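Local atomic coordinates of SusD-like carbohydrate binding protein BF1063 (Bacteroides fragilis NCTC 9343, PDB entry 3I4G), a protein that probably binds carbohydrate at the outer membrane of the bacterium. Residues Y133-E147 with V158-C170. Residues are numbered along the deposited sequence; the frame is centred on the assembly and turned at random.
Sequences YFYLASYFKNVPLVE and VTKTSQADILKWC
Leu145 and Glu147 meet Trp169 from two directions. Leu145 CD1 lies over one face of the indole, 3.9 Å from the centroid of the Trp169 six-membered ring, in a CH-pi contact. The same methyl also sits over one face of the Tyr133 ring, so it fills the angle between two aromatic planes 79° apart. Leu145 CG is anti to the backbone N (chi1 179°), which carries both methyls to the indole. At the indole edge, Trp169 NE1 donates to Glu147 OE1 (3.0 Å), meeting the carboxylate from above its plane. Arg129, one turn before Tyr133 on helix 116-139, touches both Glu147 and Trp169. Ile166 continues the apolar layer: its CG2 rests on Ala137 CB and Tyr133 CB, while its CD1 presses on Val143 CG2 at a tight 3.5 Å.

Segments 133-139 and 163-170, parts of helices 116-139 and 163-180, run nearly antiparallel, with 155° between their directions, as neighbours in the TPR-like helical part of the SusD fold. Between them the chain forms a single antiparallel bridge, Val143 with Thr161. Thr161 N donates to Val143 O (2.8 Å); the return bond from Val143 N is weak.

Both helix ends are tied down beside this bridge. Gln163 NE2 donates to Ala137 O (2.8 Å), near the C-terminal end of the first helix. Asn142 OD1 accepts from Gln163 N in the carbonyl plane (2.9 Å), in the first turn of the second. Ser162 is the N-cap, its OG accepting from Asp165 N. One water joins Lys141 NZ to Gln163 OE1, and another links Leu145 N, Thr159 O and Thr161 OG1. Further out, Pro144 CG packs closely on Val158 CG2 (3.4 Å). Tyr133 OH donates to Val146 O, which also accepts from Asn103 ND2 of helix 86-109.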
ATOM      1  N   TYR A 133       4.344  -9.385  12.280  1.00  9.54           N
ATOM      2  CA  TYR A 133       4.277  -8.649  13.531  1.00  9.05           C
ATOM      3  C   TYR A 133       4.323  -7.128  13.278  1.00 10.21           C
ATOM      4  O   TYR A 133       3.706  -6.385  14.004  1.00  9.61           O
ATOM      5  CB  TYR A 133       5.372  -9.115  14.504  1.00  8.80           C
ATOM      6  CG  TYR A 133       5.016 -10.434  15.114  1.00  9.08           C
ATOM      7  CD1 TYR A 133       3.957 -10.524  15.993  1.00  9.96           C
ATOM      8  CD2 TYR A 133       5.699 -11.601  14.781  1.00  9.07           C
ATOM      9  CE1 TYR A 133       3.592 -11.728  16.538  1.00  8.88           C
ATOM     10  CE2 TYR A 133       5.360 -12.816  15.359  1.00  9.02           C
ATOM     11  CZ  TYR A 133       4.298 -12.864  16.221  1.00  9.97           C
ATOM     12  OH  TYR A 133       3.877 -14.083  16.824  1.00 10.79           O
ATOM     13  N   PHE A 134       5.047  -6.679  12.252  1.00  8.26           N
ATOM     14  CA  PHE A 134       5.097  -5.275  11.894  1.00  8.60           C
ATOM     15  C   PHE A 134       3.705  -4.754  11.564  1.00  8.52           C
ATOM     16  O   PHE A 134       3.298  -3.705  12.077  1.00  8.17           O
ATOM     17  CB  PHE A 134       6.073  -5.075  10.704  1.00  8.59           C
ATOM     18  CG  PHE A 134       5.922  -3.745  10.027  1.00  8.57           C
ATOM     19  CD1 PHE A 134       6.552  -2.620  10.503  1.00  9.12           C
ATOM     20  CD2 PHE A 134       5.101  -3.617   8.924  1.00 10.12           C
ATOM     21  CE1 PHE A 134       6.367  -1.412   9.920  1.00  9.69           C
ATOM     22  CE2 PHE A 134       4.916  -2.397   8.315  1.00  9.38           C
ATOM     23  CZ  PHE A 134       5.551  -1.296   8.831  1.00  9.23           C
ATOM     24  N   TYR A 135       2.982  -5.465  10.736  1.00  8.80           N
ATOM     25  CA  TYR A 135       1.628  -5.042  10.409  1.00  7.84           C
ATOM     26  C   TYR A 135       0.642  -5.228  11.588  1.00  7.96           C
ATOM     27  O   TYR A 135      -0.158  -4.347  11.863  1.00  8.60           O
ATOM     28  CB  TYR A 135       1.127  -5.750   9.151  1.00  9.02           C
ATOM     29  CG  TYR A 135       1.835  -5.376   7.886  1.00  7.56           C
ATOM     30  CD1 TYR A 135       1.628  -4.133   7.311  1.00  8.07           C
ATOM     31  CD2 TYR A 135       2.667  -6.257   7.230  1.00  7.77           C
ATOM     32  CE1 TYR A 135       2.291  -3.780   6.150  1.00  9.18           C
ATOM     33  CE2 TYR A 135       3.332  -5.912   6.086  1.00  8.31           C
ATOM     34  CZ  TYR A 135       3.139  -4.659   5.560  1.00  8.56           C
ATOM     35  OH  TYR A 135       3.781  -4.313   4.394  1.00  8.55           O
ATOM     36  N   LEU A 136       0.723  -6.341  12.311  1.00  8.26           N
ATOM     37  CA  LEU A 136      -0.107  -6.476  13.512  1.00  8.82           C
ATOM     38  C   LEU A 136       0.113  -5.332  14.485  1.00  8.38           C
ATOM     39  O   LEU A 136      -0.830  -4.767  15.047  1.00  8.70           O
ATOM     40  CB  LEU A 136       0.153  -7.807  14.183  1.00  8.36           C
ATOM     41  CG  LEU A 136      -0.311  -9.067  13.461  1.00  8.74           C
ATOM     42  CD1 LEU A 136       0.315 -10.265  14.127  1.00 10.12           C
ATOM     43  CD2 LEU A 136      -1.821  -9.153  13.460  1.00 10.21           C
ATOM     44  N   ALA A 137       1.371  -5.017  14.741  1.00  8.66           N
ATOM     45  CA  ALA A 137       1.756  -3.930  15.645  1.00  9.11           C
ATOM     46  C   ALA A 137       1.331  -2.553  15.128  1.00  8.42           C
ATOM     47  O   ALA A 137       1.109  -1.661  15.929  1.00  9.61           O
ATOM     48  CB  ALA A 137       3.299  -3.920  15.877  1.00 10.25           C
ATOM     49  N   SER A 138       1.225  -2.390  13.809  1.00  8.91           N
ATOM     50  CA  SER A 138       0.770  -1.130  13.267  1.00  7.79           C
ATOM     51  C   SER A 138      -0.698  -0.851  13.573  1.00  9.72           C
ATOM     52  O   SER A 138      -1.085   0.310  13.778  1.00  9.48           O
ATOM     53  CB  SER A 138       0.968  -1.112  11.750  1.00  9.61           C
ATOM     54  OG  SER A 138       2.345  -1.136  11.381  1.00  9.62           O
ATOM     55  N   TYR A 139      -1.524  -1.894  13.617  1.00  9.26           N
ATOM     56  CA  TYR A 139      -2.966  -1.706  13.649  1.00  7.81           C
ATOM     57  C   TYR A 139      -3.643  -2.238  14.906  1.00  8.36           C
ATOM     58  O   TYR A 139      -4.428  -1.514  15.529  1.00  9.42           O
ATOM     59  CB  TYR A 139      -3.569  -2.327  12.375  1.00  9.72           C
ATOM     60  CG  TYR A 139      -3.010  -1.709  11.088  1.00  8.45           C
ATOM     61  CD1 TYR A 139      -3.138  -0.352  10.854  1.00  9.09           C
ATOM     62  CD2 TYR A 139      -2.368  -2.469  10.147  1.00  8.49           C
ATOM     63  CE1 TYR A 139      -2.635   0.212   9.708  1.00  8.44           C
ATOM     64  CE2 TYR A 139      -1.867  -1.920   8.980  1.00  8.92           C
ATOM     65  CZ  TYR A 139      -2.024  -0.577   8.774  1.00  8.17           C
ATOM     66  OH  TYR A 139      -1.568   0.033   7.605  1.00  9.24           O
ATOM     67  N   PHE A 140      -3.384  -3.499  15.275  1.00  7.72           N
ATOM     68  CA  PHE A 140      -3.901  -4.030  16.534  1.00  8.19           C
ATOM     69  C   PHE A 140      -3.043  -3.588  17.737  1.00  8.93           C
ATOM     70  O   PHE A 140      -3.527  -3.512  18.862  1.00  9.80           O
ATOM     71  CB  PHE A 140      -3.940  -5.553  16.492  1.00  8.16           C
ATOM     72  CG  PHE A 140      -4.842  -6.142  15.446  1.00  7.60           C
ATOM     73  CD1 PHE A 140      -6.209  -6.254  15.651  1.00  7.35           C
ATOM     74  CD2 PHE A 140      -4.321  -6.638  14.265  1.00  8.36           C
ATOM     75  CE1 PHE A 140      -7.026  -6.849  14.727  1.00  8.60           C
ATOM     76  CE2 PHE A 140      -5.162  -7.220  13.321  1.00  8.86           C
ATOM     77  CZ  PHE A 140      -6.507  -7.360  13.597  1.00  8.49           C
ATOM     78  N   LYS A 141      -1.753  -3.358  17.500  1.00  9.37           N
ATOM     79  CA  LYS A 141      -0.792  -2.793  18.455  1.00  8.83           C
ATOM     80  C   LYS A 141      -0.317  -3.739  19.539  1.00 10.04           C
ATOM     81  O   LYS A 141       0.869  -4.050  19.560  1.00 10.97           O
ATOM     82  CB  LYS A 141      -1.294  -1.463  19.049  1.00 10.56           C
ATOM     83  CG  LYS A 141      -1.545  -0.449  17.918  1.00 12.43           C
ATOM     84  CD  LYS A 141      -1.619   0.938  18.365  1.00 15.07           C
ATOM     85  CE  LYS A 141      -1.768   1.834  17.146  1.00 13.74           C
ATOM     86  NZ  LYS A 141      -1.859   3.248  17.548  1.00 18.35           N
ATOM     87  N   ASN A 142      -1.203  -4.182  20.425  1.00 10.50           N
ATOM     88  CA  ASN A 142      -0.827  -5.019  21.567  1.00 10.01           C
ATOM     89  C   ASN A 142      -1.409  -6.388  21.285  1.00 10.14           C
ATOM     90  O   ASN A 142      -2.606  -6.574  21.355  1.00 11.15           O
ATOM     91  CB  ASN A 142      -1.370  -4.396  22.845  1.00 11.01           C
ATOM     92  CG  ASN A 142      -1.038  -2.929  22.942  1.00 12.37           C
ATOM     93  OD1 ASN A 142       0.117  -2.527  22.850  1.00 13.04           O
ATOM     94  ND2 ASN A 142      -2.081  -2.095  23.124  1.00 16.63           N
ATOM     95  N   VAL A 143      -0.552  -7.335  20.944  1.00  9.80           N
ATOM     96  CA  VAL A 143      -0.977  -8.659  20.487  1.00 10.53           C
ATOM     97  C   VAL A 143      -0.014  -9.713  20.999  1.00  9.21           C
ATOM     98  O   VAL A 143       1.102  -9.400  21.444  1.00  9.18           O
ATOM     99  CB  VAL A 143      -1.040  -8.723  18.924  1.00 11.31           C
ATOM    100  CG1 VAL A 143      -2.026  -7.651  18.364  1.00 11.80           C
ATOM    101  CG2 VAL A 143       0.336  -8.560  18.297  1.00 11.53           C
ATOM    102  N   PRO A 144      -0.405 -10.991  20.981  1.00  8.60           N
ATOM    103  CA  PRO A 144       0.545 -12.026  21.380  1.00  9.20           C
ATOM    104  C   PRO A 144       1.765 -12.121  20.482  1.00 10.05           C
ATOM    105  O   PRO A 144       1.645 -12.104  19.236  1.00 10.56           O
ATOM    106  CB  PRO A 144      -0.269 -13.322  21.275  1.00 10.93           C
ATOM    107  CG  PRO A 144      -1.693 -12.847  21.472  1.00 10.93           C
ATOM    108  CD  PRO A 144      -1.756 -11.548  20.743  1.00 10.08           C
ATOM    109  N   LEU A 145       2.943 -12.187  21.098  1.00  9.88           N
ATOM    110  CA  LEU A 145       4.192 -12.351  20.390  1.00 10.28           C
ATOM    111  C   LEU A 145       4.566 -13.816  20.542  1.00 11.82           C
ATOM    112  O   LEU A 145       5.084 -14.251  21.575  1.00 13.56           O
ATOM    113  CB  LEU A 145       5.236 -11.392  20.964  1.00 11.65           C
ATOM    114  CG  LEU A 145       6.632 -11.486  20.314  1.00 14.52           C
ATOM    115  CD1 LEU A 145       6.586 -11.203  18.826  1.00 15.40           C
ATOM    116  CD2 LEU A 145       7.606 -10.510  20.967  1.00 14.18           C
ATOM    117  N   VAL A 146       4.226 -14.594  19.535  1.00 12.11           N
ATOM    118  CA  VAL A 146       4.427 -16.037  19.524  1.00 12.70           C
ATOM    119  C   VAL A 146       5.596 -16.382  18.618  1.00 12.84           C
ATOM    120  O   VAL A 146       5.621 -16.083  17.421  1.00 10.93           O
ATOM    121  CB  VAL A 146       3.194 -16.749  19.034  1.00 12.75           C
ATOM    122  CG1 VAL A 146       3.413 -18.286  19.030  1.00 14.22           C
ATOM    123  CG2 VAL A 146       1.982 -16.353  19.906  1.00 14.92           C
ATOM    124  N   GLU A 147       6.581 -17.051  19.186  1.00 11.79           N
ATOM    125  CA  GLU A 147       7.785 -17.501  18.484  1.00 12.92           C
ATOM    126  C   GLU A 147       7.942 -19.011  18.443  1.00 13.51           C
ATOM    127  O   GLU A 147       8.650 -19.543  17.603  1.00 15.02           O
ATOM    128  CB  GLU A 147       9.005 -16.904  19.189  1.00 18.45           C
ATOM    129  CG  GLU A 147       8.993 -15.398  19.218  1.00 18.86           C
ATOM    130  CD  GLU A 147      10.078 -14.797  20.110  1.00 20.11           C
ATOM    131  OE1 GLU A 147      11.257 -14.783  19.698  1.00 19.39           O
ATOM    132  OE2 GLU A 147       9.725 -14.244  21.183  1.00 30.47           O
ATOM    133  N   VAL A 158      -2.403 -17.570  25.248  1.00 14.72           N
ATOM    134  CA  VAL A 158      -1.317 -16.595  25.177  1.00 13.28           C
ATOM    135  C   VAL A 158      -1.753 -15.228  25.703  1.00 14.34           C
ATOM    136  O   VAL A 158      -2.946 -14.926  25.745  1.00 13.69           O
ATOM    137  CB  VAL A 158      -0.779 -16.433  23.730  1.00 14.69           C
ATOM    138  CG1 VAL A 158      -0.053 -17.718  23.324  1.00 18.17           C
ATOM    139  CG2 VAL A 158      -1.900 -16.040  22.745  1.00 14.11           C
ATOM    140  N   THR A 159      -0.786 -14.406  26.112  1.00 11.74           N
ATOM    141  CA  THR A 159      -1.016 -13.062  26.608  1.00 12.30           C
ATOM    142  C   THR A 159      -0.531 -12.034  25.577  1.00 11.90           C
ATOM    143  O   THR A 159       0.231 -12.395  24.663  1.00 13.36           O
ATOM    144  CB  THR A 159      -0.279 -12.827  27.927  1.00 15.79           C
ATOM    145  OG1 THR A 159       1.112 -13.093  27.733  1.00 18.87           O
ATOM    146  CG2 THR A 159      -0.832 -13.750  29.019  1.00 18.65           C
ATOM    147  N   LYS A 160      -0.986 -10.795  25.701  1.00 12.48           N
ATOM    148  CA  LYS A 160      -0.543  -9.725  24.815  1.00 12.29           C
ATOM    149  C   LYS A 160       0.849  -9.213  25.191  1.00 14.04           C
ATOM    150  O   LYS A 160       1.219  -9.184  26.382  1.00 13.18           O
ATOM    151  CB  LYS A 160      -1.480  -8.534  24.869  1.00 12.89           C
ATOM    152  CG  LYS A 160      -2.901  -8.774  24.438  1.00 11.94           C
ATOM    153  CD  LYS A 160      -3.694  -7.481  24.604  1.00 13.22           C
ATOM    154  CE  LYS A 160      -5.179  -7.610  24.244  1.00 14.85           C
ATOM    155  NZ  LYS A 160      -5.985  -6.363  24.322  1.00 16.05           N
ATOM    156  N   THR A 161       1.603  -8.796  24.180  1.00 11.00           N
ATOM    157  CA  THR A 161       2.865  -8.105  24.336  1.00  9.84           C
ATOM    158  C   THR A 161       2.584  -6.695  23.844  1.00 11.55           C
ATOM    159  O   THR A 161       1.808  -6.530  22.891  1.00 10.58           O
ATOM    160  CB  THR A 161       3.955  -8.791  23.550  1.00 10.80           C
ATOM    161  OG1 THR A 161       4.245 -10.043  24.200  1.00 13.57           O
ATOM    162  CG2 THR A 161       5.249  -7.945  23.499  1.00 10.86           C
ATOM    163  N   SER A 162       3.149  -5.680  24.494  1.00 10.45           N
ATOM    164  CA  SER A 162       2.908  -4.319  24.076  1.00 10.14           C
ATOM    165  C   SER A 162       3.470  -3.987  22.703  1.00  9.54           C
ATOM    166  O   SER A 162       4.424  -4.592  22.227  1.00 10.39           O
ATOM    167  CB  SER A 162       3.554  -3.354  25.052  1.00 10.55           C
ATOM    168  OG  SER A 162       4.965  -3.425  24.980  1.00 11.41           O
ATOM    169  N   GLN A 163       2.879  -2.979  22.085  1.00  9.61           N
ATOM    170  CA  GLN A 163       3.369  -2.511  20.803  1.00  9.24           C
ATOM    171  C   GLN A 163       4.847  -2.167  20.887  1.00  9.54           C
ATOM    172  O   GLN A 163       5.624  -2.534  20.010  1.00 10.25           O
ATOM    173  CB  GLN A 163       2.608  -1.267  20.331  1.00 10.01           C
ATOM    174  CG  GLN A 163       2.955  -0.901  18.881  1.00  9.36           C
ATOM    175  CD  GLN A 163       2.525   0.489  18.495  1.00 12.53           C
ATOM    176  OE1 GLN A 163       2.653   1.410  19.289  1.00 15.16           O
ATOM    177  NE2 GLN A 163       2.016   0.665  17.275  1.00 11.11           N
ATOM    178  N   ALA A 164       5.253  -1.483  21.953  1.00  8.80           N
ATOM    179  CA  ALA A 164       6.662  -1.078  22.055  1.00  9.67           C
ATOM    180  C   ALA A 164       7.573  -2.283  22.072  1.00 10.00           C
ATOM    181  O   ALA A 164       8.617  -2.292  21.407  1.00 10.29           O
ATOM    182  CB  ALA A 164       6.892  -0.189  23.293  1.00 11.81           C
ATOM    183  N   ASP A 165       7.203  -3.328  22.807  1.00 10.73           N
ATOM    184  CA  ASP A 165       8.014  -4.540  22.881  1.00 10.27           C
ATOM    185  C   ASP A 165       8.018  -5.309  21.558  1.00  8.76           C
ATOM    186  O   ASP A 165       9.046  -5.849  21.153  1.00  9.84           O
ATOM    187  CB  ASP A 165       7.529  -5.416  24.038  1.00 10.56           C
ATOM    188  CG  ASP A 165       7.973  -4.901  25.387  1.00 16.35           C
ATOM    189  OD1 ASP A 165       8.888  -4.038  25.450  1.00 17.27           O
ATOM    190  OD2 ASP A 165       7.419  -5.392  26.399  1.00 17.21           O
ATOM    191  N   ILE A 166       6.882  -5.335  20.857  1.00  8.99           N
ATOM    192  CA  ILE A 166       6.845  -5.992  19.548  1.00  9.82           C
ATOM    193  C   ILE A 166       7.753  -5.249  18.556  1.00  8.76           C
ATOM    194  O   ILE A 166       8.513  -5.871  17.798  1.00  9.73           O
ATOM    195  CB  ILE A 166       5.439  -6.076  18.996  1.00  9.43           C
ATOM    196  CG1 ILE A 166       4.561  -6.971  19.890  1.00 10.00           C
ATOM    197  CG2 ILE A 166       5.444  -6.633  17.572  1.00  9.99           C
ATOM    198  CD1 ILE A 166       3.100  -6.879  19.601  1.00 14.26           C
ATOM    199  N   LEU A 167       7.681  -3.916  18.544  1.00  9.17           N
ATOM    200  CA  LEU A 167       8.507  -3.158  17.622  1.00  7.76           C
ATOM    201  C   LEU A 167      10.008  -3.337  17.932  1.00 10.06           C
ATOM    202  O   LEU A 167      10.824  -3.444  17.008  1.00  9.96           O
ATOM    203  CB  LEU A 167       8.105  -1.694  17.628  1.00  9.74           C
ATOM    204  CG  LEU A 167       6.702  -1.413  17.077  1.00 10.34           C
ATOM    205  CD1 LEU A 167       6.369   0.068  17.260  1.00 13.08           C
ATOM    206  CD2 LEU A 167       6.517  -1.872  15.598  1.00 12.28           C
ATOM    207  N   LYS A 168      10.390  -3.391  19.206  1.00  9.83           N
ATOM    208  CA  LYS A 168      11.783  -3.652  19.552  1.00 11.39           C
ATOM    209  C   LYS A 168      12.226  -5.019  19.027  1.00 10.58           C
ATOM    210  O   LYS A 168      13.361  -5.178  18.562  1.00  9.70           O
ATOM    211  CB  LYS A 168      12.000  -3.595  21.073  1.00 11.65           C
ATOM    212  CG  LYS A 168      11.932  -2.191  21.662  1.00 15.05           C
ATOM    213  CD  LYS A 168      12.135  -2.200  23.202  1.00 17.65           C
ATOM    214  N   TRP A 169      11.360  -6.029  19.167  1.00  9.05           N
ATOM    215  CA  TRP A 169      11.646  -7.356  18.652  1.00  8.86           C
ATOM    216  C   TRP A 169      11.782  -7.318  17.129  1.00 11.04           C
ATOM    217  O   TRP A 169      12.682  -7.945  16.549  1.00  9.94           O
ATOM    218  CB  TRP A 169      10.536  -8.331  19.134  1.00  8.93           C
ATOM    219  CG  TRP A 169      10.669  -9.749  18.729  1.00 10.26           C
ATOM    220  CD1 TRP A 169      11.226 -10.744  19.430  1.00 12.70           C
ATOM    221  CD2 TRP A 169      10.120 -10.334  17.557  1.00 10.82           C
ATOM    222  NE1 TRP A 169      11.090 -11.926  18.752  1.00 11.36           N
ATOM    223  CE2 TRP A 169      10.402 -11.694  17.595  1.00 10.24           C
ATOM    224  CE3 TRP A 169       9.385  -9.829  16.485  1.00 10.68           C
ATOM    225  CZ2 TRP A 169      10.018 -12.566  16.581  1.00  9.57           C
ATOM    226  CZ3 TRP A 169       9.004 -10.687  15.469  1.00 10.35           C
ATOM    227  CH2 TRP A 169       9.317 -12.055  15.540  1.00 11.91           C
ATOM    228  N   CYS A 170      10.900  -6.576  16.467  1.00  9.62           N
ATOM    229  CA  CYS A 170      10.969  -6.451  15.007  1.00  9.24           C
ATOM    230  C   CYS A 170      12.288  -5.822  14.584  1.00  8.56           C
ATOM    231  O   CYS A 170      12.867  -6.226  13.596  1.00  9.38           O
ATOM    232  CB  CYS A 170       9.817  -5.641  14.462  1.00  8.13           C
ATOM    233  SG  CYS A 170       8.206  -6.486  14.428  1.00 10.82           S
TER
HETATM  234  O   HOH W   1       0.662   3.662  19.388  1.00 27.03           O
HETATM  235  O   HOH W   2      -4.896  -5.202  21.999  1.00 12.24           O
HETATM  236  O   HOH W   3       2.857 -12.309  24.078  1.00 13.11           O